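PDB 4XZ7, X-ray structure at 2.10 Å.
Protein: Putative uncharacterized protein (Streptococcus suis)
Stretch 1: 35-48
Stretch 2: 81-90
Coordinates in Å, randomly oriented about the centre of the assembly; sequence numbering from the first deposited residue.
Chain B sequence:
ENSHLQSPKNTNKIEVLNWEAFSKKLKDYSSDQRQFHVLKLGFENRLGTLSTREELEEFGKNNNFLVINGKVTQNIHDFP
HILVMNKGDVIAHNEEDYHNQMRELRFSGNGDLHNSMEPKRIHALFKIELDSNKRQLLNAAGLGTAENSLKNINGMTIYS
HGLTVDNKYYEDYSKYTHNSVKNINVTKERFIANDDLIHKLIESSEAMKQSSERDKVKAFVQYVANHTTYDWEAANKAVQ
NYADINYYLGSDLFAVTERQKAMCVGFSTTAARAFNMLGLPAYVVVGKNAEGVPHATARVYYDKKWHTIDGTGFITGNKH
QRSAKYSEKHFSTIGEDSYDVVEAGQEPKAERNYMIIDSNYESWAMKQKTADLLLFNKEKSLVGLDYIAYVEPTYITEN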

# COMPACT_ATOMS: atom_id res chain seq x y z
N GLN B 35 -24.85 -15.14 25.82
CA GLN B 35 -23.54 -15.27 25.20
C GLN B 35 -23.49 -16.50 24.30
O GLN B 35 -24.11 -17.53 24.59
CB GLN B 35 -22.44 -15.33 26.26
CG GLN B 35 -22.37 -14.08 27.15
CD GLN B 35 -21.38 -14.24 28.29
OE1 GLN B 35 -21.38 -15.24 28.99
NE2 GLN B 35 -20.53 -13.24 28.46
N PHE B 36 -22.72 -16.38 23.22
CA PHE B 36 -22.65 -17.40 22.19
C PHE B 36 -21.21 -17.57 21.73
O PHE B 36 -20.49 -16.58 21.62
CB PHE B 36 -23.52 -17.02 20.98
CG PHE B 36 -25.00 -16.86 21.29
CD1 PHE B 36 -25.87 -17.92 21.13
CD2 PHE B 36 -25.51 -15.64 21.71
CE1 PHE B 36 -27.24 -17.78 21.39
CE2 PHE B 36 -26.88 -15.47 21.97
CZ PHE B 36 -27.74 -16.55 21.82
N HIS B 37 -20.76 -18.79 21.44
CA HIS B 37 -19.49 -18.89 20.71
C HIS B 37 -19.83 -18.74 19.24
O HIS B 37 -20.97 -18.97 18.84
CB HIS B 37 -18.75 -20.21 20.96
CG HIS B 37 -18.26 -20.36 22.36
ND1 HIS B 37 -18.03 -19.28 23.18
CD2 HIS B 37 -18.00 -21.46 23.11
CE1 HIS B 37 -17.63 -19.70 24.37
NE2 HIS B 37 -17.62 -21.03 24.36
N VAL B 38 -18.86 -18.33 18.44
CA VAL B 38 -19.12 -18.15 17.02
C VAL B 38 -18.02 -18.78 16.17
O VAL B 38 -16.85 -18.46 16.34
CB VAL B 38 -19.24 -16.66 16.64
CG1 VAL B 38 -19.53 -16.54 15.14
CG2 VAL B 38 -20.33 -15.98 17.48
N LEU B 39 -18.44 -19.67 15.28
CA LEU B 39 -17.53 -20.33 14.34
C LEU B 39 -17.72 -19.74 12.97
O LEU B 39 -18.84 -19.53 12.54
CB LEU B 39 -17.80 -21.84 14.28
CG LEU B 39 -17.61 -22.59 15.60
CD1 LEU B 39 -18.07 -24.04 15.47
CD2 LEU B 39 -16.16 -22.51 16.05
N LYS B 40 -16.62 -19.47 12.29
CA LYS B 40 -16.68 -19.01 10.92
C LYS B 40 -16.17 -20.13 10.03
O LYS B 40 -15.06 -20.65 10.23
CB LYS B 40 -15.84 -17.74 10.72
CG LYS B 40 -15.88 -17.22 9.29
CD LYS B 40 -15.25 -15.82 9.16
CE LYS B 40 -15.36 -15.32 7.72
NZ LYS B 40 -14.80 -13.95 7.50
N LEU B 41 -16.95 -20.49 9.03
CA LEU B 41 -16.60 -21.60 8.17
C LEU B 41 -15.33 -21.29 7.40
O LEU B 41 -15.25 -20.26 6.73
CB LEU B 41 -17.73 -21.93 7.20
CG LEU B 41 -19.02 -22.48 7.80
CD1 LEU B 41 -19.93 -22.99 6.68
CD2 LEU B 41 -18.69 -23.60 8.80
N GLY B 42 -14.35 -22.17 7.53
CA GLY B 42 -13.10 -22.04 6.81
C GLY B 42 -11.97 -21.56 7.70
O GLY B 42 -10.83 -21.45 7.26
N PHE B 43 -12.29 -21.29 8.97
CA PHE B 43 -11.31 -20.75 9.91
C PHE B 43 -11.13 -21.65 11.13
O PHE B 43 -12.10 -22.14 11.69
CB PHE B 43 -11.72 -19.33 10.34
CG PHE B 43 -11.59 -18.31 9.22
CD1 PHE B 43 -12.51 -18.26 8.20
CD2 PHE B 43 -10.53 -17.41 9.19
CE1 PHE B 43 -12.39 -17.35 7.16
CE2 PHE B 43 -10.41 -16.48 8.16
CZ PHE B 43 -11.33 -16.46 7.14
N GLU B 44 -9.87 -21.85 11.54
CA GLU B 44 -9.53 -22.74 12.64
C GLU B 44 -10.09 -22.33 13.99
O GLU B 44 -10.65 -23.15 14.72
CB GLU B 44 -8.01 -22.88 12.75
CG GLU B 44 -7.39 -23.64 11.61
CD GLU B 44 -7.98 -25.02 11.48
OE1 GLU B 44 -8.79 -25.26 10.54
OE2 GLU B 44 -7.65 -25.85 12.36
N ASN B 45 -9.90 -21.06 14.35
CA ASN B 45 -10.28 -20.54 15.65
C ASN B 45 -11.69 -19.96 15.65
O ASN B 45 -12.18 -19.56 14.60
CB ASN B 45 -9.28 -19.46 16.08
CG ASN B 45 -7.89 -20.02 16.26
OD1 ASN B 45 -7.70 -21.00 16.98
ND2 ASN B 45 -6.93 -19.43 15.57
N ARG B 46 -12.33 -19.92 16.81
CA ARG B 46 -13.62 -19.24 16.93
C ARG B 46 -13.49 -17.81 16.43
O ARG B 46 -12.49 -17.15 16.71
CB ARG B 46 -14.11 -19.22 18.38
CG ARG B 46 -14.52 -20.57 18.99
CD ARG B 46 -14.56 -20.50 20.53
NE ARG B 46 -13.67 -21.52 21.12
CZ ARG B 46 -12.54 -21.25 21.77
NH1 ARG B 46 -12.14 -20.00 21.94
NH2 ARG B 46 -11.80 -22.24 22.25
N LEU B 47 -14.47 -17.34 15.67
CA LEU B 47 -14.57 -15.93 15.35
C LEU B 47 -14.90 -15.11 16.61
O LEU B 47 -14.45 -13.99 16.75
CB LEU B 47 -15.64 -15.69 14.29
CG LEU B 47 -15.79 -14.24 13.83
CD1 LEU B 47 -14.52 -13.78 13.14
CD2 LEU B 47 -16.99 -14.12 12.91
N GLY B 48 -15.68 -15.69 17.52
CA GLY B 48 -16.03 -15.03 18.77
C GLY B 48 -16.17 -16.02 19.90
O GLY B 48 -16.63 -17.14 19.70
N HIS B 81 -23.11 -22.69 19.79
CA HIS B 81 -22.23 -22.14 18.78
C HIS B 81 -23.05 -21.65 17.59
O HIS B 81 -23.89 -22.38 17.05
CB HIS B 81 -21.21 -23.18 18.31
CG HIS B 81 -20.10 -23.44 19.29
ND1 HIS B 81 -20.34 -23.89 20.57
CD2 HIS B 81 -18.76 -23.30 19.17
CE1 HIS B 81 -19.18 -24.02 21.20
NE2 HIS B 81 -18.21 -23.68 20.38
N ILE B 82 -22.80 -20.42 17.17
CA ILE B 82 -23.41 -19.89 15.95
C ILE B 82 -22.44 -20.06 14.80
O ILE B 82 -21.25 -19.81 14.95
CB ILE B 82 -23.79 -18.41 16.13
CG1 ILE B 82 -24.89 -18.31 17.19
CG2 ILE B 82 -24.23 -17.81 14.78
CD1 ILE B 82 -25.17 -16.91 17.69
N LEU B 83 -22.93 -20.54 13.66
CA LEU B 83 -22.09 -20.71 12.47
C LEU B 83 -22.29 -19.55 11.52
O LEU B 83 -23.43 -19.25 11.15
CB LEU B 83 -22.43 -22.01 11.74
CG LEU B 83 -21.81 -23.35 12.14
CD1 LEU B 83 -21.50 -23.42 13.60
CD2 LEU B 83 -22.80 -24.44 11.77
N VAL B 84 -21.21 -18.93 11.08
CA VAL B 84 -21.30 -17.87 10.08
C VAL B 84 -20.34 -18.13 8.93
O VAL B 84 -19.46 -18.98 9.04
CB VAL B 84 -20.98 -16.49 10.68
CG1 VAL B 84 -21.90 -16.20 11.82
CG2 VAL B 84 -19.51 -16.47 11.16
N MET B 85 -20.48 -17.39 7.84
CA MET B 85 -19.51 -17.49 6.75
C MET B 85 -19.45 -16.17 6.00
O MET B 85 -20.42 -15.42 6.02
CB MET B 85 -19.85 -18.65 5.82
CG MET B 85 -21.05 -18.40 4.95
SD MET B 85 -21.43 -19.74 3.79
CE MET B 85 -22.83 -18.99 2.99
N ASN B 86 -18.31 -15.90 5.36
CA ASN B 86 -18.13 -14.69 4.56
C ASN B 86 -19.26 -14.52 3.56
O ASN B 86 -19.68 -15.48 2.92
CB ASN B 86 -16.79 -14.71 3.83
CG ASN B 86 -15.72 -13.89 4.54
OD1 ASN B 86 -16.00 -12.81 5.07
ND2 ASN B 86 -14.49 -14.41 4.58
N LYS B 87 -19.77 -13.29 3.45
CA LYS B 87 -20.92 -13.00 2.60
C LYS B 87 -20.78 -13.47 1.14
O LYS B 87 -21.78 -13.84 0.51
CB LYS B 87 -21.24 -11.50 2.64
CG LYS B 87 -21.92 -11.03 3.95
CD LYS B 87 -22.37 -9.55 3.86
CE LYS B 87 -23.28 -9.13 5.02
NZ LYS B 87 -24.73 -9.27 4.71
N GLY B 88 -19.58 -13.47 0.58
CA GLY B 88 -19.46 -13.93 -0.81
C GLY B 88 -19.24 -15.43 -1.02
O GLY B 88 -19.14 -15.90 -2.15
N ASP B 89 -19.16 -16.19 0.08
CA ASP B 89 -18.94 -17.64 -0.01
C ASP B 89 -20.12 -18.34 -0.64
O ASP B 89 -21.23 -17.84 -0.61
CB ASP B 89 -18.71 -18.24 1.39
CG ASP B 89 -17.32 -17.97 1.90
OD1 ASP B 89 -16.60 -17.16 1.29
OD2 ASP B 89 -16.95 -18.60 2.92
N VAL B 90 -19.89 -19.52 -1.21
CA VAL B 90 -21.03 -20.30 -1.68
C VAL B 90 -21.10 -21.69 -1.04
O VAL B 90 -20.09 -22.29 -0.64
CB VAL B 90 -21.03 -20.43 -3.23
CG1 VAL B 90 -20.32 -19.23 -3.88
CG2 VAL B 90 -20.45 -21.74 -3.67
O HOH W 1 -16.37 -17.91 5.59
O HOH W 2 -15.38 -24.27 20.38

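Residues 81-86 form the end of a strand that lies parallel to strand 36-40. The axes diverge by 28° and approach to 4.5 Å. Four bridges set the register: His 37 with His 81, Val 38 with Ile 82, Leu 39 with Leu 83, and Lys 40 with Val 84. As is usual in a parallel pair, Ile 82, Leu 39 and Val 84 each bond to two different residues across the gap. Together the stretches bury 750 Å².

His 81 shares a sheet face with His 37, Leu 39 and Leu 83. The edge of the His 37 ring points toward the face of the His 81 ring, with planes at 82° and centroids 4.9 Å apart. His 37 CB also sits over that face, a CH-pi contact. Leu 39 CG meets the edge of the same ring, 3.8 Å from His 81 CD2. His 81 NE2 lies 2.9 Å from the oxygen of water 2, which also accepts a weak bond from Arg 46 NE.

Ile 82 bonds through its backbone on both sides of its bridge. Ile 82 N donates to His 37 O at 2.9 Å, and Ile 82 O accepts from Leu 39 N at 2.8 Å. The side chain reaches back along stretch 1, where Ile 82 CD1 lies 3.6 Å from Phe 36 CG.

Leu 83 makes no backbone N-H...O bond to stretch 1. Its CA-H approaches Leu 39 O instead, and its CD1 packs 4.0 Å from Leu 39 CD1.

Val 84 repeats the pattern of Ile 82. Val 84 N donates to Leu 39 O at 2.8 Å, and Val 84 O accepts from Leu 41 N at 2.9 Å. On the face it shares with Val 38, Ile 82 and Lys 40, Val 84 CG2 touches Val 38 CG1 at 4.0 Å and Leu 47 CD2 at 3.9 Å.

Met 85 packs its CB 4.1 Å from Leu 41 CB, while the end of its side chain leads away.

Asn 86 ends the strand. The extended Lys 40 side chain brings NZ 2.9 Å from Asn 86 OD1, a weak hydrogen bond. Asn 86 then opens a type I turn to Asp 89. Stretch 1 makes a type II turn from Lys 40 to Phe 43; Gly 42 adopts backbone angles that call for glycine. Water 1 links the two turns. It donates to Leu 41 O and Asp 89 OD2 and accepts from Asn 86 N, each at 2.8 Å from its oxygen.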